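Hypothetical sensory transduction histidine kinase (Methanosarcina mazei, PDB 3LI9) probably acts as a membrane-bound sensor that passes phosphate from ATP to a protein histidine, with this chain forming its extracellular PDC-fold (double Cache) sensing domain. Local coordinates at residues A14-S18 / V267-L273; V75-P81 / R102-C107; N108-G112 / Y145-M150. All coordinates share one frame; numbering follows the deposited sequence.

In the fold
Contact 1 (14-18 with 267-273) joins the two ends of the modelled chain, and contacts 2 and 3 are nested inside the loop it closes. It packs the start of helix 13-48 on the end of strand 261-268 and the short helix 269-272 that follows, beside the four-stranded antiparallel sheet. Contacts 2 and 3 both reach the other antiparallel sheet. Contact 2 (75-81 with 102-107) comes first along the chain, and contact 3 (108-112 with 145-150) follows. Their centres lie about 18 Å apart. Contact 1 is about 49 Å from contact 2 and about 39 Å from contact 3, centre to centre. The two sheets fit the paired Cache modules of a PDC sensor, with the chain ends together, probably on the membrane side.

Contact 1. Residues A14-S18 / V267-L273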
loop_
_atom_site.group_PDB
_atom_site.type_symbol
_atom_site.label_atom_id
_atom_site.label_comp_id
_atom_site.label_asym_id
_atom_site.label_seq_id
_atom_site.Cartn_x
_atom_site.Cartn_y
_atom_site.Cartn_z
ATOM N N ALA A 14 -6.370 31.419 -5.573
ATOM C CA ALA A 14 -7.309 30.488 -5.070
ATOM C C ALA A 14 -6.905 29.051 -5.528
ATOM O O ALA A 14 -6.827 28.099 -4.705
ATOM C CB ALA A 14 -8.645 30.876 -5.589
ATOM N N TYR A 15 -6.635 28.921 -6.826
ATOM C CA TYR A 15 -6.191 27.659 -7.386
ATOM C C TYR A 15 -4.860 27.265 -6.688
ATOM O O TYR A 15 -4.663 26.112 -6.291
ATOM C CB TYR A 15 -5.950 27.754 -8.883
ATOM C CG TYR A 15 -7.191 27.617 -9.763
ATOM C CD1 TYR A 15 -7.999 28.730 -10.031
ATOM C CD2 TYR A 15 -7.517 26.401 -10.368
ATOM C CE1 TYR A 15 -9.125 28.613 -10.841
ATOM C CE2 TYR A 15 -8.605 26.270 -11.205
ATOM C CZ TYR A 15 -9.425 27.382 -11.425
ATOM O OH TYR A 15 -10.556 27.308 -12.216
ATOM N N GLU A 16 -3.957 28.238 -6.565
ATOM C CA GLU A 16 -2.602 27.943 -6.112
ATOM C C GLU A 16 -2.593 27.496 -4.663
ATOM O O GLU A 16 -1.823 26.607 -4.282
ATOM C CB GLU A 16 -1.708 29.170 -6.313
ATOM C CG GLU A 16 -1.111 29.195 -7.706
ATOM C CD GLU A 16 -0.446 30.526 -8.052
ATOM O OE1 GLU A 16 -0.538 31.467 -7.219
ATOM O OE2 GLU A 16 0.169 30.598 -9.148
ATOM N N LYS A 17 -3.453 28.068 -3.845
ATOM C CA LYS A 17 -3.491 27.616 -2.499
ATOM C C LYS A 17 -3.979 26.176 -2.447
ATOM O O LYS A 17 -3.590 25.429 -1.524
ATOM C CB LYS A 17 -4.390 28.500 -1.653
ATOM C CG LYS A 17 -4.867 27.876 -0.346
ATOM C CD LYS A 17 -6.028 28.728 0.177
ATOM C CE LYS A 17 -6.940 27.973 1.104
ATOM N NZ LYS A 17 -6.468 28.004 2.540
ATOM N N SER A 18 -4.908 25.824 -3.355
ATOM C CA SER A 18 -5.539 24.499 -3.271
ATOM C C SER A 18 -4.517 23.454 -3.752
ATOM O O SER A 18 -4.490 22.327 -3.186
ATOM C CB SER A 18 -6.894 24.415 -4.076
ATOM O OG SER A 18 -7.847 25.175 -3.387
ATOM N N VAL A 267 -13.216 20.668 -4.820
ATOM C CA VAL A 267 -13.579 21.995 -4.370
ATOM C C VAL A 267 -14.607 22.577 -5.365
ATOM O O VAL A 267 -14.325 22.626 -6.567
ATOM C CB VAL A 267 -12.391 22.949 -4.494
ATOM C CG1 VAL A 267 -12.771 24.269 -3.925
ATOM C CG2 VAL A 267 -11.147 22.454 -3.730
ATOM N N PRO A 268 -15.733 23.023 -4.843
ATOM C CA PRO A 268 -16.757 23.686 -5.648
ATOM C C PRO A 268 -16.177 25.024 -6.110
ATOM O O PRO A 268 -15.760 25.844 -5.270
ATOM C CB PRO A 268 -17.883 23.913 -4.650
ATOM C CG PRO A 268 -17.638 22.946 -3.558
ATOM C CD PRO A 268 -16.144 22.910 -3.440
ATOM N N LYS A 269 -16.113 25.222 -7.417
ATOM C CA LYS A 269 -15.447 26.378 -7.964
ATOM C C LYS A 269 -16.034 27.670 -7.450
ATOM O O LYS A 269 -15.297 28.611 -7.104
ATOM C CB LYS A 269 -15.523 26.355 -9.480
ATOM C CG LYS A 269 -14.823 27.556 -10.160
ATOM C CD LYS A 269 -14.621 27.228 -11.668
ATOM C CE LYS A 269 -13.711 28.261 -12.364
ATOM N NZ LYS A 269 -13.470 27.931 -13.847
ATOM N N GLU A 270 -17.353 27.742 -7.400
ATOM C CA GLU A 270 -17.972 28.974 -6.921
ATOM C C GLU A 270 -17.597 29.325 -5.459
ATOM O O GLU A 270 -17.506 30.512 -5.082
ATOM C CB GLU A 270 -19.486 28.934 -7.137
ATOM C CG GLU A 270 -20.202 29.817 -6.159
ATOM C CD GLU A 270 -21.680 29.477 -6.048
ATOM O OE1 GLU A 270 -22.258 29.047 -7.070
ATOM O OE2 GLU A 270 -22.260 29.653 -4.946
ATOM N N GLU A 271 -17.343 28.325 -4.625
ATOM C CA GLU A 271 -16.878 28.607 -3.276
ATOM C C GLU A 271 -15.441 29.112 -3.258
ATOM O O GLU A 271 -15.045 29.856 -2.375
ATOM C CB GLU A 271 -16.956 27.338 -2.438
ATOM C CG GLU A 271 -18.363 26.882 -2.206
ATOM C CD GLU A 271 -18.468 25.568 -1.417
ATOM O OE1 GLU A 271 -17.518 25.206 -0.668
ATOM O OE2 GLU A 271 -19.515 24.903 -1.561
HETATM N N MSE A 272 -14.653 28.660 -4.224
HETATM C CA MSE A 272 -13.194 28.862 -4.221
HETATM C C MSE A 272 -12.945 30.294 -4.657
HETATM O O MSE A 272 -12.022 30.975 -4.172
HETATM C CB MSE A 272 -12.496 27.897 -5.196
HETATM C CG MSE A 272 -11.079 27.469 -4.811
HETATM SE SE MSE A 272 -9.968 26.798 -6.276
HETATM C CE MSE A 272 -10.402 28.015 -7.774
ATOM N N LEU A 273 -13.752 30.736 -5.606
ATOM C CA LEU A 273 -13.587 32.076 -6.164
ATOM C C LEU A 273 -14.480 33.085 -5.407
ATOM O O LEU A 273 -14.541 34.306 -5.619
ATOM C CB LEU A 273 -13.837 32.041 -7.689
ATOM C CG LEU A 273 -12.740 31.263 -8.432
ATOM C CD1 LEU A 273 -12.899 31.257 -9.986
ATOM C CD2 LEU A 273 -11.346 31.778 -8.029
#
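Met272 folds back at its last torsion, chi3 41°, and this lays its methyl CE on the ring of Tyr15. The tyrosine comes to meet it with CG opposite the carbonyl carbon, chi1 -82°, which carries the ring along the helix flank toward 267-273. Met272 is a selenomethionine here, so the heavy atom of the side chain is selenium. Met272 CE lies 3.6 Å from the centroid of the Tyr15 ring and 22° off its normal, a CH-pi contact over the face. It sits off centre, toward the CD1 and CE1 side, with Met272 CE 3.4 Å from Tyr15 CD1. The selenium stands farther back above the same ring, with Met272 SE 4.7 Å from the centroid of the Tyr15 ring. This is a Met-aromatic contact, and the two side chains cross at nearly a right angle.

The rest of the helix turn packs round the selenomethionine. Ser18 OG approaches Met272 SE at 3.9 Å. Ala14 CB touches Met272 O at 3.7 Å and also meets the Leu273 methyl CD2 at 3.8 Å.

The extended chain of Lys269 runs to the hydroxyl end of Tyr15, where Lys269 CE is 3.3 Å from Tyr15 OH. Both polar ends are drawn to Glu239: Tyr15 OH bonds to one carboxylate oxygen, and Lys269 NZ makes a salt bridge with the other. One carboxylate thus holds both side chains in place.

In the fold, the start of helix 13-48 packs against short helix 269-272, which follows directly on strand 261-268. Phe252 of strand 248-256 touches Ser18, Val267 and Met272. Ile250 of the same strand adds to the packing on Met272, and Phe186 from a loop closes in beside Val267 and Met272.

Contact 2. Residues V75-P81 / R102-C107; sequences VYLGYEP and RFVPYC
Leu77, Tyr79, Phe103 and Pro105 form the apolar centre of this antiparallel pairing. Leu77 CD1 meets Phe103 CE2 at 4.0 Å. Tyr79 lies alongside Phe103 and brings CE1 to the edge of its ring, 3.8 Å from Phe103 CD2. Pro105 CD sits over the centre of one Phe103 face. Helix 13-48 packs on Leu77 and Tyr79 through Met47.

Tyr76 and Tyr106 pair on the other face of the sheet. Their rings are inclined by 64°, with Tyr76 CD2 3.7 Å from Tyr106 CD1. Their hydroxyls bond to Asp154 and Asp170. Tyr76 OH also makes a weak bond to a buffer molecule, probably from the crystallisation liquor, consistent with a pocket on that face.

Val75 and Cys107 form a hydrogen-bonded pair: Val75 N is 2.8 Å from Cys107 O, and Cys107 N bonds back to Val75 O. Leu77 N bonds to Pro105 O. Tyr79 N to Phe103 O continues the pairing past strand 105-107.

At the polar edge, Arg102 bends at chi3, 59°, and turns its guanidinium side-on to Tyr79 O. Arg102 NE is 2.9 Å and Arg102 NH2 3.0 Å from Tyr79 O, which lies in the guanidinium plane. NE keeps to the carbonyl plane, while NH2 stands 41° out of it. Pro81 CD rests on one guanidinium face. NH1 forms a salt bridge with Asp123. Glu80 OE2, hydrogen-bonded to Tyr128 OH, adds a long salt bridge to Arg102 NH2 from well out of the guanidinium plane, through charge alone.

Two bonds to one carbonyl fix the rotation of the guanidinium and hold the strand end.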
loop_
_atom_site.group_PDB
_atom_site.type_symbol
_atom_site.label_atom_id
_atom_site.label_comp_id
_atom_site.label_asym_id
_atom_site.label_seq_id
_atom_site.Cartn_x
_atom_site.Cartn_y
_atom_site.Cartn_z
ATOM N N VAL A 75 3.955 -9.132 9.220
ATOM C CA VAL A 75 5.358 -9.018 8.798
ATOM C C VAL A 75 5.754 -10.446 8.391
ATOM O O VAL A 75 5.391 -11.441 9.035
ATOM C CB VAL A 75 6.304 -8.580 9.968
ATOM C CG1 VAL A 75 7.831 -8.462 9.502
ATOM C CG2 VAL A 75 5.858 -7.241 10.547
ATOM N N TYR A 76 6.483 -10.520 7.266
ATOM C CA TYR A 76 6.717 -11.854 6.723
ATOM C C TYR A 76 8.017 -11.971 5.957
ATOM O O TYR A 76 8.583 -10.978 5.480
ATOM C CB TYR A 76 5.530 -12.321 5.897
ATOM C CG TYR A 76 5.091 -11.348 4.800
ATOM C CD1 TYR A 76 5.671 -11.404 3.558
ATOM C CD2 TYR A 76 4.183 -10.300 5.088
ATOM C CE1 TYR A 76 5.296 -10.497 2.520
ATOM C CE2 TYR A 76 3.819 -9.408 4.104
ATOM C CZ TYR A 76 4.366 -9.513 2.837
ATOM O OH TYR A 76 3.946 -8.610 1.899
ATOM N N LEU A 77 8.442 -13.243 5.760
ATOM C CA LEU A 77 9.582 -13.533 4.912
ATOM C C LEU A 77 9.091 -14.694 4.003
ATOM O O LEU A 77 8.255 -15.544 4.442
ATOM C CB LEU A 77 10.720 -14.099 5.786
ATOM C CG LEU A 77 11.289 -13.057 6.765
ATOM C CD1 LEU A 77 12.236 -13.801 7.757
ATOM C CD2 LEU A 77 12.057 -11.966 6.023
ATOM N N GLY A 78 9.533 -14.706 2.739
ATOM C CA GLY A 78 9.174 -15.860 1.895
ATOM C C GLY A 78 10.440 -16.162 1.066
ATOM O O GLY A 78 10.968 -15.291 0.443
ATOM N N TYR A 79 10.939 -17.404 1.130
ATOM C CA TYR A 79 12.181 -17.783 0.432
ATOM C C TYR A 79 11.938 -18.800 -0.707
ATOM O O TYR A 79 10.978 -19.561 -0.699
ATOM C CB TYR A 79 13.116 -18.416 1.404
ATOM C CG TYR A 79 13.817 -17.398 2.298
ATOM C CD1 TYR A 79 13.172 -16.845 3.409
ATOM C CD2 TYR A 79 15.149 -16.995 2.014
ATOM C CE1 TYR A 79 13.870 -15.908 4.227
ATOM C CE2 TYR A 79 15.827 -16.062 2.839
ATOM C CZ TYR A 79 15.154 -15.539 3.910
ATOM O OH TYR A 79 15.863 -14.677 4.778
ATOM N N GLU A 80 12.809 -18.704 -1.697
ATOM C CA GLU A 80 12.921 -19.742 -2.734
ATOM C C GLU A 80 13.293 -21.057 -2.097
ATOM O O GLU A 80 13.787 -21.186 -0.995
ATOM C CB GLU A 80 14.042 -19.317 -3.716
ATOM C CG GLU A 80 13.773 -18.092 -4.514
ATOM C CD GLU A 80 12.718 -18.341 -5.596
ATOM O OE1 GLU A 80 13.077 -18.881 -6.660
ATOM O OE2 GLU A 80 11.553 -17.984 -5.399
ATOM N N PRO A 81 13.057 -22.155 -2.823
ATOM C CA PRO A 81 13.397 -23.480 -2.309
ATOM C C PRO A 81 14.843 -23.580 -1.857
ATOM O O PRO A 81 15.751 -23.236 -2.619
ATOM C CB PRO A 81 13.121 -24.380 -3.551
ATOM C CG PRO A 81 12.006 -23.706 -4.210
ATOM C CD PRO A 81 12.373 -22.199 -4.112
ATOM N N ARG A 102 9.484 -24.805 2.610
ATOM C CA ARG A 102 10.106 -23.487 2.267
ATOM C C ARG A 102 9.931 -22.556 3.469
ATOM O O ARG A 102 8.908 -22.694 4.189
ATOM C CB ARG A 102 9.492 -22.822 1.039
ATOM C CG ARG A 102 9.872 -23.590 -0.268
ATOM C CD ARG A 102 9.189 -23.122 -1.526
ATOM N NE ARG A 102 9.451 -21.708 -1.847
ATOM C CZ ARG A 102 8.995 -21.125 -2.916
ATOM N NH1 ARG A 102 8.309 -21.898 -3.778
ATOM N NH2 ARG A 102 9.182 -19.807 -3.142
ATOM N N PHE A 103 10.893 -21.678 3.720
ATOM C CA PHE A 103 10.703 -20.700 4.842
ATOM C C PHE A 103 9.823 -19.568 4.367
ATOM O O PHE A 103 10.273 -18.681 3.662
ATOM C CB PHE A 103 12.067 -20.160 5.318
ATOM C CG PHE A 103 12.036 -19.523 6.679
ATOM C CD1 PHE A 103 11.266 -20.060 7.723
ATOM C CD2 PHE A 103 12.783 -18.348 6.912
ATOM C CE1 PHE A 103 11.271 -19.503 8.960
ATOM C CE2 PHE A 103 12.751 -17.754 8.202
ATOM C CZ PHE A 103 11.991 -18.338 9.220
ATOM N N VAL A 104 8.528 -19.626 4.767
ATOM C CA VAL A 104 7.510 -18.675 4.299
ATOM C C VAL A 104 6.639 -18.164 5.474
ATOM O O VAL A 104 5.403 -18.139 5.380
ATOM C CB VAL A 104 6.633 -19.285 3.159
ATOM C CG1 VAL A 104 7.467 -19.349 1.794
ATOM C CG2 VAL A 104 6.058 -20.651 3.571
ATOM N N PRO A 105 7.276 -17.768 6.580
ATOM C CA PRO A 105 6.456 -17.418 7.774
ATOM C C PRO A 105 5.696 -16.078 7.600
ATOM O O PRO A 105 6.309 -15.054 7.253
ATOM C CB PRO A 105 7.481 -17.371 8.908
ATOM C CG PRO A 105 8.805 -16.866 8.176
ATOM C CD PRO A 105 8.727 -17.598 6.813
ATOM N N TYR A 106 4.389 -16.100 7.898
ATOM C CA TYR A 106 3.549 -14.876 7.836
ATOM C C TYR A 106 3.110 -14.619 9.271
ATOM O O TYR A 106 2.213 -15.308 9.789
ATOM C CB TYR A 106 2.346 -15.118 6.909
ATOM C CG TYR A 106 1.380 -13.951 6.858
ATOM C CD1 TYR A 106 1.843 -12.687 6.627
ATOM C CD2 TYR A 106 -0.001 -14.143 7.001
ATOM C CE1 TYR A 106 0.936 -11.558 6.532
ATOM C CE2 TYR A 106 -0.869 -13.060 6.921
ATOM C CZ TYR A 106 -0.384 -11.789 6.643
ATOM O OH TYR A 106 -1.213 -10.698 6.604
ATOM N N CYS A 107 3.783 -13.689 9.946
ATOM C CA CYS A 107 3.492 -13.372 11.353
ATOM C C CYS A 107 2.474 -12.236 11.321
ATOM O O CYS A 107 2.754 -11.184 10.766
ATOM C CB CYS A 107 4.795 -12.979 12.034
ATOM S SG CYS A 107 4.443 -12.510 13.759
HETATM O O HOH W 1 13.110 -21.895 1.757
#

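Contact 3. Residues N108-G112 / Y145-M150; sequences NKING and YEGIFM
The Tyr145 ring meets Ile110 edge-on. Ile110 CD1 lies in the ring plane, 4.0 Å from Tyr145 CD2, and Ile110 CG1 is equally close to Tyr145 CE2. One face of the ring is occupied from its own segment by Glu146 CG, 3.8 Å above the plane of the Tyr145 ring and over its centre. The tyrosine is therefore packed on a face and along an edge. Its side chain also comes within about 3 Å of a bound buffer molecule, probably from the crystallisation liquor.

Ile110 is the side chain that all of this gathers round, and its two branches reach different groups of partners. The tip CD1 presses on the methyl of Met150, with Ile110 CD1 3.5 Å from Met150 CE, tighter than usual for two carbons. Met150 is a selenomethionine whose CG lies between the backbone N and the carbonyl carbon, chi1 62°. Its chain then bends at chi3, 75°, and this brings the methyl round to the isoleucine. The other branch, CG2, lies against the extended chain of Glu146: Ile110 CG2 is 3.6 Å from Glu146 CB and 3.3 Å from Glu146 OE2. Ile148 completes the group, with its CD1 3.5 Å from Ile110 O.

A turn lies on each side of the contact. Residues 109-112 form a type I turn. Residues 145-148 form a type I' turn, the classic two-residue hairpin connection, with Glu146 and Gly147 at its corner. Ile148 and Met150 already belong to strand 148-159.

The type I' turn links strand 143-145 to that strand. The type I turn lies in the loop between strands 105-108 and 115-118. Ile73, just before strand 74-79, serves both sides: it bonds through its backbone to Lys109 and touches Ile148. Helix 55-67 packs on Lys109 through Leu66 and Asn67.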
loop_
_atom_site.group_PDB
_atom_site.type_symbol
_atom_site.label_atom_id
_atom_site.label_comp_id
_atom_site.label_asym_id
_atom_site.label_seq_id
_atom_site.Cartn_x
_atom_site.Cartn_y
_atom_site.Cartn_z
ATOM N N ASN A 108 1.281 -12.487 11.853
ATOM C CA ASN A 108 0.183 -11.502 11.699
ATOM C C ASN A 108 -0.776 -11.464 12.846
ATOM O O ASN A 108 -0.850 -12.397 13.637
ATOM C CB ASN A 108 -0.588 -11.791 10.388
ATOM C CG ASN A 108 -1.392 -13.082 10.478
ATOM O OD1 ASN A 108 -0.886 -14.232 10.189
ATOM N ND2 ASN A 108 -2.589 -12.952 10.943
ATOM N N LYS A 109 -1.526 -10.386 12.908
ATOM C CA LYS A 109 -2.674 -10.321 13.817
ATOM C C LYS A 109 -4.007 -10.071 13.113
ATOM O O LYS A 109 -4.925 -9.422 13.697
ATOM C CB LYS A 109 -2.366 -9.291 14.927
ATOM C CG LYS A 109 -2.052 -7.979 14.438
ATOM C CD LYS A 109 -1.718 -6.976 15.622
ATOM C CE LYS A 109 -0.431 -7.278 16.314
ATOM N NZ LYS A 109 -0.064 -6.014 17.104
ATOM N N ILE A 110 -4.163 -10.621 11.919
ATOM C CA ILE A 110 -5.354 -10.445 11.072
ATOM C C ILE A 110 -6.594 -10.865 11.807
ATOM O O ILE A 110 -7.595 -10.156 11.757
ATOM C CB ILE A 110 -5.266 -11.334 9.791
ATOM C CG1 ILE A 110 -4.137 -10.928 8.827
ATOM C CG2 ILE A 110 -6.636 -11.355 8.944
ATOM C CD1 ILE A 110 -4.365 -9.581 8.154
ATOM N N ASN A 111 -6.540 -11.981 12.522
ATOM C CA ASN A 111 -7.730 -12.527 13.140
ATOM C C ASN A 111 -7.775 -12.112 14.593
ATOM O O ASN A 111 -8.675 -12.566 15.333
ATOM C CB ASN A 111 -7.743 -14.080 13.043
ATOM C CG ASN A 111 -7.948 -14.587 11.611
ATOM O OD1 ASN A 111 -7.274 -14.196 10.633
ATOM N ND2 ASN A 111 -8.887 -15.497 11.477
ATOM N N GLY A 112 -6.835 -11.263 15.013
ATOM C CA GLY A 112 -6.766 -10.710 16.369
ATOM C C GLY A 112 -5.485 -10.995 17.154
ATOM O O GLY A 112 -4.655 -10.115 17.392
ATOM N N TYR A 145 -8.333 -8.521 2.614
ATOM C CA TYR A 145 -7.880 -9.871 2.977
ATOM C C TYR A 145 -8.500 -10.185 4.326
ATOM O O TYR A 145 -8.384 -9.393 5.253
ATOM C CB TYR A 145 -6.377 -9.951 3.020
ATOM C CG TYR A 145 -5.875 -11.284 3.513
ATOM C CD1 TYR A 145 -5.875 -12.389 2.680
ATOM C CD2 TYR A 145 -5.448 -11.422 4.814
ATOM C CE1 TYR A 145 -5.402 -13.603 3.128
ATOM C CE2 TYR A 145 -4.958 -12.669 5.294
ATOM C CZ TYR A 145 -4.946 -13.722 4.419
ATOM O OH TYR A 145 -4.485 -14.928 4.872
ATOM N N GLU A 146 -9.309 -11.262 4.362
ATOM C CA GLU A 146 -10.015 -11.614 5.614
ATOM C C GLU A 146 -10.692 -10.401 6.238
ATOM O O GLU A 146 -10.708 -10.185 7.486
ATOM C CB GLU A 146 -9.068 -12.491 6.555
ATOM C CG GLU A 146 -8.594 -13.747 5.784
ATOM C CD GLU A 146 -7.639 -14.708 6.530
ATOM O OE1 GLU A 146 -7.238 -15.781 5.935
ATOM O OE2 GLU A 146 -7.303 -14.362 7.675
ATOM N N GLY A 147 -11.361 -9.593 5.375
ATOM C CA GLY A 147 -12.167 -8.480 5.852
ATOM C C GLY A 147 -11.395 -7.176 6.107
ATOM O O GLY A 147 -11.993 -6.210 6.431
ATOM N N ILE A 148 -10.075 -7.198 5.973
ATOM C CA ILE A 148 -9.294 -6.007 6.278
ATOM C C ILE A 148 -8.684 -5.376 4.987
ATOM O O ILE A 148 -8.070 -6.075 4.265
ATOM C CB ILE A 148 -8.198 -6.357 7.245
ATOM C CG1 ILE A 148 -8.906 -6.854 8.549
ATOM C CG2 ILE A 148 -7.329 -5.082 7.576
ATOM C CD1 ILE A 148 -8.022 -7.518 9.459
ATOM N N PHE A 149 -8.928 -4.075 4.811
ATOM C CA PHE A 149 -8.406 -3.283 3.676
ATOM C C PHE A 149 -6.948 -2.949 3.983
ATOM O O PHE A 149 -6.663 -2.405 5.055
ATOM C CB PHE A 149 -9.233 -1.994 3.589
ATOM C CG PHE A 149 -9.038 -1.284 2.221
ATOM C CD1 PHE A 149 -9.000 -1.999 1.042
ATOM C CD2 PHE A 149 -8.818 0.070 2.220
ATOM C CE1 PHE A 149 -8.817 -1.311 -0.202
ATOM C CE2 PHE A 149 -8.635 0.751 1.041
ATOM C CZ PHE A 149 -8.577 0.074 -0.130
HETATM N N MSE A 150 -6.053 -3.326 3.086
HETATM C CA MSE A 150 -4.624 -3.150 3.305
HETATM C C MSE A 150 -3.833 -3.039 2.007
HETATM O O MSE A 150 -4.349 -3.161 0.889
HETATM C CB MSE A 150 -4.082 -4.331 4.109
HETATM C CG MSE A 150 -4.243 -5.650 3.398
HETATM SE SE MSE A 150 -3.627 -7.150 4.612
HETATM C CE MSE A 150 -5.140 -7.183 5.783
#